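Local coordinates for outer membrane protein (Bartonella henselae, PDB 2FI9), which is of unknown function, though named an outer membrane protein, and belongs to the DUF498/DUF598 family of small alpha/beta proteins, at residues A[15-26]-A[103-114]; A[37-45]-A[58-69]. One frame throughout, in Å; residues are numbered along the deposited sequence.

Overall arrangement
Starting at the N terminus, the chain runs through residues 15-26, which hold strand 18-22 and the start of strand 25-28 in a three-stranded antiparallel sheet, and then enters the mixed five-stranded sheet with hairpin 36-47. Contact 2 closes a short loop here: 12 residues after the hairpin segment 37-45, the chain comes back at 58-69 and lays helix 60-64 against it. The far longer loop of contact 1 closes only when helix 103-115 meets segment 15-26, so contact 2 is nested inside it. Strand 36-40 links the two. Ile38 and Ile40 face helix 60-64, whereas Ile37 and Cys39 face Phe26 and Phe110 of contact 1, and Arg15 reaches the hairpin turn at Ile40 and Pro41.

Contact 1 (A[15-26]-A[103-114]); sequences RAPIDAYGNGGF and TGAAVRTFNVLL
Asn111 binds both backbone polar atoms of Ile18 through its carboxamide: Ile18 N donates to Asn111 OD1 at 2.8 Å, and Asn111 ND2 donates to Ile18 O at 2.9 Å in an almost straight bond (174°). The pair fixes the amide's rotation and ties strand 18-22 to the helix running antiparallel to it. On the N-terminal side of Ile18, Arg15 packs against Phe110 and Leu114. Its CB lies 3.8 Å from Leu114 CD1, and its CG meets the edge of the Phe110 ring, near the ring plane, at CZ. CD lies against Leu114 CD1, and a bend at chi3 (-65°) turns NE and the guanidinium so that the same methyl lies over one guanidinium face; NH1 hydrogen-bonds to Val120 O. Toward the helix start, Gly104 CA makes a CH-pi contact over the face of Tyr21, 3.4 Å from CZ, and Arg108 NH1 gives the phenol oxygen OH a weak hydrogen bond. Between these ends, Val107 CG1 packs on Ile18 CB and Val107 CG2 on Phe26 CE1. The strand thus rides along helix 103-115, while Phe110 continues inward to Cys39 of strand 36-40 and to Leu73 and Ala122 of strands 71-75 and 120-124.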
# COMPACT_ATOMS: atom_id res chain seq x y z
N ARG A 15 0.80 11.57 0.48
CA ARG A 15 1.28 10.54 1.41
C ARG A 15 1.58 11.15 2.78
O ARG A 15 1.95 12.31 2.87
CB ARG A 15 2.54 9.89 0.87
CG ARG A 15 2.28 8.98 -0.32
CD ARG A 15 3.54 8.70 -1.09
NE ARG A 15 4.09 9.91 -1.70
CZ ARG A 15 5.23 9.95 -2.39
NH1 ARG A 15 5.95 8.83 -2.54
NH2 ARG A 15 5.64 11.09 -2.92
N ALA A 16 1.42 10.36 3.83
CA ALA A 16 1.76 10.76 5.20
C ALA A 16 2.29 9.53 5.92
O ALA A 16 1.93 8.42 5.54
CB ALA A 16 0.53 11.29 5.92
N PRO A 17 3.11 9.70 6.96
CA PRO A 17 3.43 8.47 7.72
C PRO A 17 2.15 7.82 8.25
O PRO A 17 1.19 8.53 8.59
CB PRO A 17 4.30 8.97 8.88
CG PRO A 17 4.74 10.35 8.51
CD PRO A 17 3.80 10.89 7.48
N ILE A 18 2.14 6.50 8.30
CA ILE A 18 1.04 5.76 8.90
C ILE A 18 1.41 5.56 10.37
O ILE A 18 2.36 4.82 10.69
CB ILE A 18 0.80 4.40 8.18
CG1 ILE A 18 0.52 4.59 6.69
CG2 ILE A 18 -0.34 3.60 8.85
CD1 ILE A 18 -0.47 5.67 6.32
N ASP A 19 0.66 6.22 11.25
CA ASP A 19 0.98 6.27 12.68
C ASP A 19 0.55 5.04 13.48
O ASP A 19 1.04 4.82 14.59
CB ASP A 19 0.41 7.55 13.31
CG ASP A 19 0.95 8.80 12.65
OD1 ASP A 19 2.14 8.80 12.28
OD2 ASP A 19 0.19 9.76 12.47
N ALA A 20 -0.36 4.24 12.93
CA ALA A 20 -0.85 3.04 13.60
C ALA A 20 -1.55 2.12 12.62
O ALA A 20 -2.03 2.56 11.57
CB ALA A 20 -1.79 3.40 14.74
N TYR A 21 -1.57 0.83 12.96
CA TYR A 21 -2.36 -0.17 12.25
C TYR A 21 -2.94 -1.09 13.33
O TYR A 21 -2.60 -0.97 14.52
CB TYR A 21 -1.50 -0.95 11.25
CG TYR A 21 -0.36 -1.74 11.88
CD1 TYR A 21 -0.51 -3.09 12.18
CD2 TYR A 21 0.85 -1.12 12.19
CE1 TYR A 21 0.53 -3.82 12.77
CE2 TYR A 21 1.89 -1.84 12.79
CZ TYR A 21 1.72 -3.17 13.07
OH TYR A 21 2.74 -3.90 13.65
N GLY A 22 -3.81 -2.00 12.91
CA GLY A 22 -4.57 -2.81 13.86
C GLY A 22 -6.00 -2.33 13.90
O GLY A 22 -6.32 -1.24 13.37
N ASN A 23 -6.87 -3.12 14.53
CA ASN A 23 -8.25 -2.73 14.77
C ASN A 23 -9.02 -2.48 13.47
O ASN A 23 -9.89 -1.60 13.39
CB ASN A 23 -8.32 -1.50 15.69
CG ASN A 23 -9.74 -1.18 16.14
OD1 ASN A 23 -10.53 -2.09 16.44
ND2 ASN A 23 -10.07 0.11 16.20
N GLY A 24 -8.69 -3.27 12.45
CA GLY A 24 -9.33 -3.20 11.15
C GLY A 24 -9.09 -1.88 10.43
O GLY A 24 -9.83 -1.53 9.50
N GLY A 25 -8.07 -1.14 10.84
CA GLY A 25 -7.77 0.08 10.12
C GLY A 25 -6.40 0.69 10.34
O GLY A 25 -5.42 0.00 10.69
N PHE A 26 -6.36 2.00 10.15
CA PHE A 26 -5.11 2.74 10.17
C PHE A 26 -5.34 4.11 10.76
O PHE A 26 -6.46 4.66 10.70
CB PHE A 26 -4.54 2.87 8.75
CG PHE A 26 -4.20 1.56 8.12
CD1 PHE A 26 -3.01 0.89 8.44
CD2 PHE A 26 -5.09 0.95 7.23
CE1 PHE A 26 -2.70 -0.35 7.86
CE2 PHE A 26 -4.80 -0.27 6.66
CZ PHE A 26 -3.60 -0.95 6.98
N THR A 103 1.33 -6.65 6.93
CA THR A 103 0.86 -5.26 6.97
C THR A 103 1.72 -4.44 7.93
O THR A 103 2.09 -3.31 7.61
CB THR A 103 -0.64 -5.18 7.29
OG1 THR A 103 -1.37 -5.64 6.15
CG2 THR A 103 -1.10 -3.70 7.60
N GLY A 104 2.08 -5.01 9.08
CA GLY A 104 2.93 -4.31 10.06
C GLY A 104 4.27 -3.91 9.46
O GLY A 104 4.68 -2.75 9.55
N ALA A 105 4.92 -4.87 8.81
CA ALA A 105 6.21 -4.65 8.17
C ALA A 105 6.09 -3.62 7.06
O ALA A 105 6.96 -2.78 6.91
CB ALA A 105 6.75 -5.97 7.60
N ALA A 106 5.01 -3.69 6.28
CA ALA A 106 4.85 -2.74 5.18
C ALA A 106 4.69 -1.31 5.71
O ALA A 106 5.28 -0.35 5.17
CB ALA A 106 3.67 -3.15 4.32
N VAL A 107 3.91 -1.15 6.78
CA VAL A 107 3.75 0.17 7.40
C VAL A 107 5.11 0.74 7.81
O VAL A 107 5.43 1.90 7.48
CB VAL A 107 2.81 0.14 8.65
CG1 VAL A 107 2.95 1.43 9.50
CG2 VAL A 107 1.35 -0.13 8.24
N ARG A 108 5.91 -0.06 8.51
CA ARG A 108 7.17 0.41 9.06
C ARG A 108 8.14 0.76 7.96
O ARG A 108 8.83 1.78 8.05
CB ARG A 108 7.78 -0.63 10.00
CG ARG A 108 7.02 -0.77 11.30
CD ARG A 108 7.70 -1.75 12.24
NE ARG A 108 7.65 -3.14 11.75
CZ ARG A 108 6.69 -4.02 12.07
NH1 ARG A 108 5.68 -3.67 12.86
NH2 ARG A 108 6.75 -5.25 11.59
N THR A 109 8.15 -0.06 6.90
CA THR A 109 9.02 0.14 5.74
C THR A 109 8.57 1.33 4.91
O THR A 109 9.40 2.12 4.47
CB THR A 109 9.07 -1.12 4.82
OG1 THR A 109 9.46 -2.27 5.57
CG2 THR A 109 10.07 -0.92 3.70
N PHE A 110 7.26 1.45 4.68
CA PHE A 110 6.70 2.63 4.02
C PHE A 110 7.11 3.93 4.72
O PHE A 110 7.55 4.88 4.06
CB PHE A 110 5.17 2.57 3.96
CG PHE A 110 4.54 3.81 3.37
CD1 PHE A 110 4.60 4.05 1.99
CD2 PHE A 110 3.93 4.77 4.19
CE1 PHE A 110 4.03 5.19 1.44
CE2 PHE A 110 3.35 5.94 3.63
CZ PHE A 110 3.40 6.15 2.26
N ASN A 111 6.97 3.97 6.04
CA ASN A 111 7.29 5.17 6.80
C ASN A 111 8.75 5.57 6.60
O ASN A 111 9.04 6.75 6.37
CB ASN A 111 6.98 4.98 8.29
CG ASN A 111 5.50 5.00 8.59
OD1 ASN A 111 4.68 5.34 7.73
ND2 ASN A 111 5.13 4.65 9.81
N VAL A 112 9.64 4.58 6.66
CA VAL A 112 11.07 4.82 6.55
C VAL A 112 11.41 5.36 5.16
O VAL A 112 12.06 6.40 5.03
CB VAL A 112 11.88 3.54 6.88
CG1 VAL A 112 13.30 3.63 6.32
CG2 VAL A 112 11.92 3.30 8.40
N LEU A 113 10.92 4.68 4.12
CA LEU A 113 11.18 5.10 2.75
C LEU A 113 10.55 6.45 2.41
O LEU A 113 11.13 7.26 1.67
CB LEU A 113 10.70 4.04 1.76
CG LEU A 113 11.42 2.69 1.78
CD1 LEU A 113 10.70 1.75 0.85
CD2 LEU A 113 12.87 2.85 1.36
N LEU A 114 9.36 6.70 2.96
CA LEU A 114 8.71 8.01 2.81
C LEU A 114 9.58 9.14 3.38
O LEU A 114 9.78 10.19 2.74
CB LEU A 114 7.32 8.00 3.46
CG LEU A 114 6.53 9.29 3.25
CD1 LEU A 114 6.22 9.50 1.76
CD2 LEU A 114 5.27 9.26 4.08

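Contact 2 (A[37-45]-A[58-69]); sequences IICIPSGIY and DISRVLEESDQI
Glu65 has its CG opposite the carbonyl carbon (chi1 -64°) and a chain extended beyond it, which carries the carboxylate to Ser42, whose OG sits between backbone N and carbonyl carbon (chi1 69°). The site is the type I turn of a beta hairpin, strands 36-40 and 43-47, with helix 60-64 packed nearly parallel to residues 37-40, their axes 9.2 Å apart at closest approach. Ser42 N donates to the syn lone pair of Glu65 OE1 at 3.2 Å. Ser42 OG approaches Glu65 OE2 to 2.3 Å, too short to be trusted as a measured length, and the same hydroxyl oxygen accepts from Tyr45 OH at 2.7 Å. The turn is thereby linked to the first residue beyond helix 60-64. Beside it, Arg61 lies across Tyr45: its guanidinium stacks flat on the ring, with planes 15° apart and CZ 3.7 Å from the ring centroid, a cation-pi contact, while CD adds a CH-pi contact over the same ring. The ring of His11 also meets Tyr45.

Beneath these polar groups the packing is aliphatic. Ile40 CD1 touches Arg61 CB, and Ile40 CG2 fits against Val62 CG2 and Ile69 CD1. Pro41 CD rests on Ile69 CG1 at 3.7 Å, its CG reaching Gln68 CB. Ile38 also meets Leu123 of strand 120-124, and its CD1 presses on Val62 CG2 at 3.4 Å, closer than usual for two methyl carbons.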
# COMPACT_ATOMS: atom_id res chain seq x y z
N ILE A 37 -6.13 0.39 2.84
CA ILE A 37 -5.78 1.66 2.19
C ILE A 37 -4.70 1.48 1.15
O ILE A 37 -3.89 0.53 1.20
CB ILE A 37 -5.35 2.76 3.21
CG1 ILE A 37 -4.16 2.31 4.06
CG2 ILE A 37 -6.52 3.17 4.07
CD1 ILE A 37 -3.50 3.44 4.85
N ILE A 38 -4.70 2.38 0.18
CA ILE A 38 -3.60 2.51 -0.74
C ILE A 38 -3.02 3.94 -0.57
O ILE A 38 -3.76 4.90 -0.42
CB ILE A 38 -4.06 2.20 -2.17
CG1 ILE A 38 -2.87 1.82 -3.04
CG2 ILE A 38 -4.85 3.35 -2.79
CD1 ILE A 38 -3.29 1.10 -4.30
N CYS A 39 -1.69 4.05 -0.54
CA CYS A 39 -1.01 5.30 -0.28
C CYS A 39 -0.14 5.57 -1.47
O CYS A 39 0.82 4.85 -1.72
CB CYS A 39 -0.12 5.16 0.96
SG CYS A 39 -0.96 4.55 2.43
N ILE A 40 -0.49 6.59 -2.23
CA ILE A 40 0.20 6.89 -3.48
C ILE A 40 0.46 8.41 -3.53
O ILE A 40 -0.05 9.15 -2.68
CB ILE A 40 -0.60 6.36 -4.69
CG1 ILE A 40 -2.04 6.89 -4.64
CG2 ILE A 40 -0.61 4.84 -4.68
CD1 ILE A 40 -2.91 6.47 -5.84
N PRO A 41 1.32 8.88 -4.45
CA PRO A 41 1.60 10.33 -4.45
C PRO A 41 0.36 11.24 -4.42
O PRO A 41 0.43 12.33 -3.82
CB PRO A 41 2.42 10.53 -5.72
CG PRO A 41 3.18 9.25 -5.81
CD PRO A 41 2.15 8.18 -5.46
N SER A 42 -0.74 10.82 -5.05
CA SER A 42 -1.96 11.67 -5.10
C SER A 42 -2.82 11.59 -3.82
O SER A 42 -3.79 12.34 -3.68
CB SER A 42 -2.83 11.31 -6.30
OG SER A 42 -3.40 10.01 -6.14
N GLY A 43 -2.48 10.68 -2.91
CA GLY A 43 -3.14 10.63 -1.62
C GLY A 43 -3.29 9.26 -1.01
O GLY A 43 -2.71 8.28 -1.50
N ILE A 44 -4.06 9.20 0.06
CA ILE A 44 -4.40 7.96 0.73
C ILE A 44 -5.87 7.70 0.46
O ILE A 44 -6.71 8.54 0.80
CB ILE A 44 -4.16 8.07 2.25
CG1 ILE A 44 -2.70 8.47 2.52
CG2 ILE A 44 -4.49 6.74 2.96
CD1 ILE A 44 -2.34 8.72 3.98
N TYR A 45 -6.18 6.55 -0.14
CA TYR A 45 -7.55 6.20 -0.52
C TYR A 45 -7.97 4.90 0.15
O TYR A 45 -7.16 3.99 0.30
CB TYR A 45 -7.63 5.96 -2.03
CG TYR A 45 -7.18 7.11 -2.90
CD1 TYR A 45 -8.11 7.95 -3.50
CD2 TYR A 45 -5.83 7.34 -3.15
CE1 TYR A 45 -7.71 9.01 -4.31
CE2 TYR A 45 -5.41 8.39 -3.95
CZ TYR A 45 -6.36 9.22 -4.54
OH TYR A 45 -5.97 10.27 -5.33
N ASP A 58 -7.41 -3.64 -7.12
CA ASP A 58 -6.76 -3.09 -5.94
C ASP A 58 -5.57 -2.20 -6.28
O ASP A 58 -5.33 -1.20 -5.58
CB ASP A 58 -6.31 -4.20 -5.00
CG ASP A 58 -7.47 -4.87 -4.32
OD1 ASP A 58 -8.58 -4.30 -4.33
OD2 ASP A 58 -7.28 -5.97 -3.78
N ILE A 59 -4.83 -2.56 -7.32
CA ILE A 59 -3.59 -1.87 -7.65
C ILE A 59 -3.75 -0.89 -8.83
O ILE A 59 -2.78 -0.25 -9.26
CB ILE A 59 -2.41 -2.86 -7.90
CG1 ILE A 59 -2.65 -3.70 -9.16
CG2 ILE A 59 -2.17 -3.75 -6.67
CD1 ILE A 59 -1.36 -4.23 -9.79
N SER A 60 -4.97 -0.76 -9.33
CA SER A 60 -5.25 0.09 -10.49
C SER A 60 -4.77 1.55 -10.33
O SER A 60 -4.26 2.13 -11.27
CB SER A 60 -6.74 0.06 -10.85
OG SER A 60 -7.53 0.45 -9.74
N ARG A 61 -4.90 2.12 -9.13
CA ARG A 61 -4.44 3.49 -8.91
C ARG A 61 -2.92 3.60 -8.95
O ARG A 61 -2.36 4.63 -9.40
CB ARG A 61 -4.97 4.06 -7.60
CG ARG A 61 -6.37 4.62 -7.69
CD ARG A 61 -6.73 5.31 -6.37
NE ARG A 61 -8.10 5.83 -6.36
CZ ARG A 61 -8.46 7.02 -6.84
NH1 ARG A 61 -7.57 7.85 -7.39
NH2 ARG A 61 -9.73 7.41 -6.75
N VAL A 62 -2.25 2.54 -8.48
CA VAL A 62 -0.79 2.46 -8.53
C VAL A 62 -0.33 2.42 -9.98
O VAL A 62 0.56 3.18 -10.36
CB VAL A 62 -0.27 1.22 -7.77
CG1 VAL A 62 1.23 1.02 -8.01
CG2 VAL A 62 -0.52 1.39 -6.31
N LEU A 63 -0.93 1.56 -10.78
CA LEU A 63 -0.55 1.45 -12.18
C LEU A 63 -0.75 2.81 -12.87
O LEU A 63 0.11 3.26 -13.63
CB LEU A 63 -1.37 0.34 -12.87
CG LEU A 63 -1.11 -1.08 -12.31
CD1 LEU A 63 -2.03 -2.09 -12.97
CD2 LEU A 63 0.35 -1.52 -12.48
N GLU A 64 -1.87 3.45 -12.58
CA GLU A 64 -2.22 4.70 -13.23
C GLU A 64 -1.27 5.85 -12.88
O GLU A 64 -1.10 6.79 -13.66
CB GLU A 64 -3.67 5.08 -12.88
CG GLU A 64 -4.72 4.13 -13.50
CD GLU A 64 -6.10 4.23 -12.83
OE1 GLU A 64 -6.35 5.23 -12.11
OE2 GLU A 64 -6.95 3.33 -13.03
N GLU A 65 -0.65 5.78 -11.70
CA GLU A 65 0.28 6.81 -11.24
C GLU A 65 1.73 6.32 -11.30
O GLU A 65 2.59 6.85 -10.59
CB GLU A 65 -0.08 7.23 -9.82
CG GLU A 65 -1.43 7.88 -9.70
CD GLU A 65 -1.64 8.59 -8.37
OE1 GLU A 65 -0.66 8.93 -7.66
OE2 GLU A 65 -2.82 8.81 -8.04
N SER A 66 1.99 5.35 -12.17
CA SER A 66 3.29 4.65 -12.17
C SER A 66 4.45 5.58 -12.55
O SER A 66 5.58 5.33 -12.17
CB SER A 66 3.24 3.45 -13.10
OG SER A 66 3.01 3.84 -14.44
N ASP A 67 4.16 6.67 -13.25
CA ASP A 67 5.20 7.64 -13.56
C ASP A 67 5.82 8.25 -12.30
O ASP A 67 6.95 8.73 -12.35
CB ASP A 67 4.69 8.75 -14.50
CG ASP A 67 4.87 8.40 -15.99
OD1 ASP A 67 5.64 7.48 -16.33
OD2 ASP A 67 4.25 9.09 -16.84
N GLN A 68 5.10 8.21 -11.18
CA GLN A 68 5.57 8.82 -9.92
C GLN A 68 5.85 7.80 -8.82
O GLN A 68 6.08 8.17 -7.67
CB GLN A 68 4.57 9.86 -9.40
CG GLN A 68 4.60 11.22 -10.11
CD GLN A 68 3.58 11.34 -11.23
OE1 GLN A 68 3.58 12.33 -11.98
NE2 GLN A 68 2.69 10.35 -11.35
N ILE A 69 5.82 6.52 -9.17
CA ILE A 69 6.04 5.43 -8.22
C ILE A 69 7.15 4.53 -8.72
O ILE A 69 7.04 3.97 -9.81
CB ILE A 69 4.73 4.59 -8.02
CG1 ILE A 69 3.61 5.49 -7.46
CG2 ILE A 69 4.98 3.39 -7.10
CD1 ILE A 69 2.22 4.90 -7.56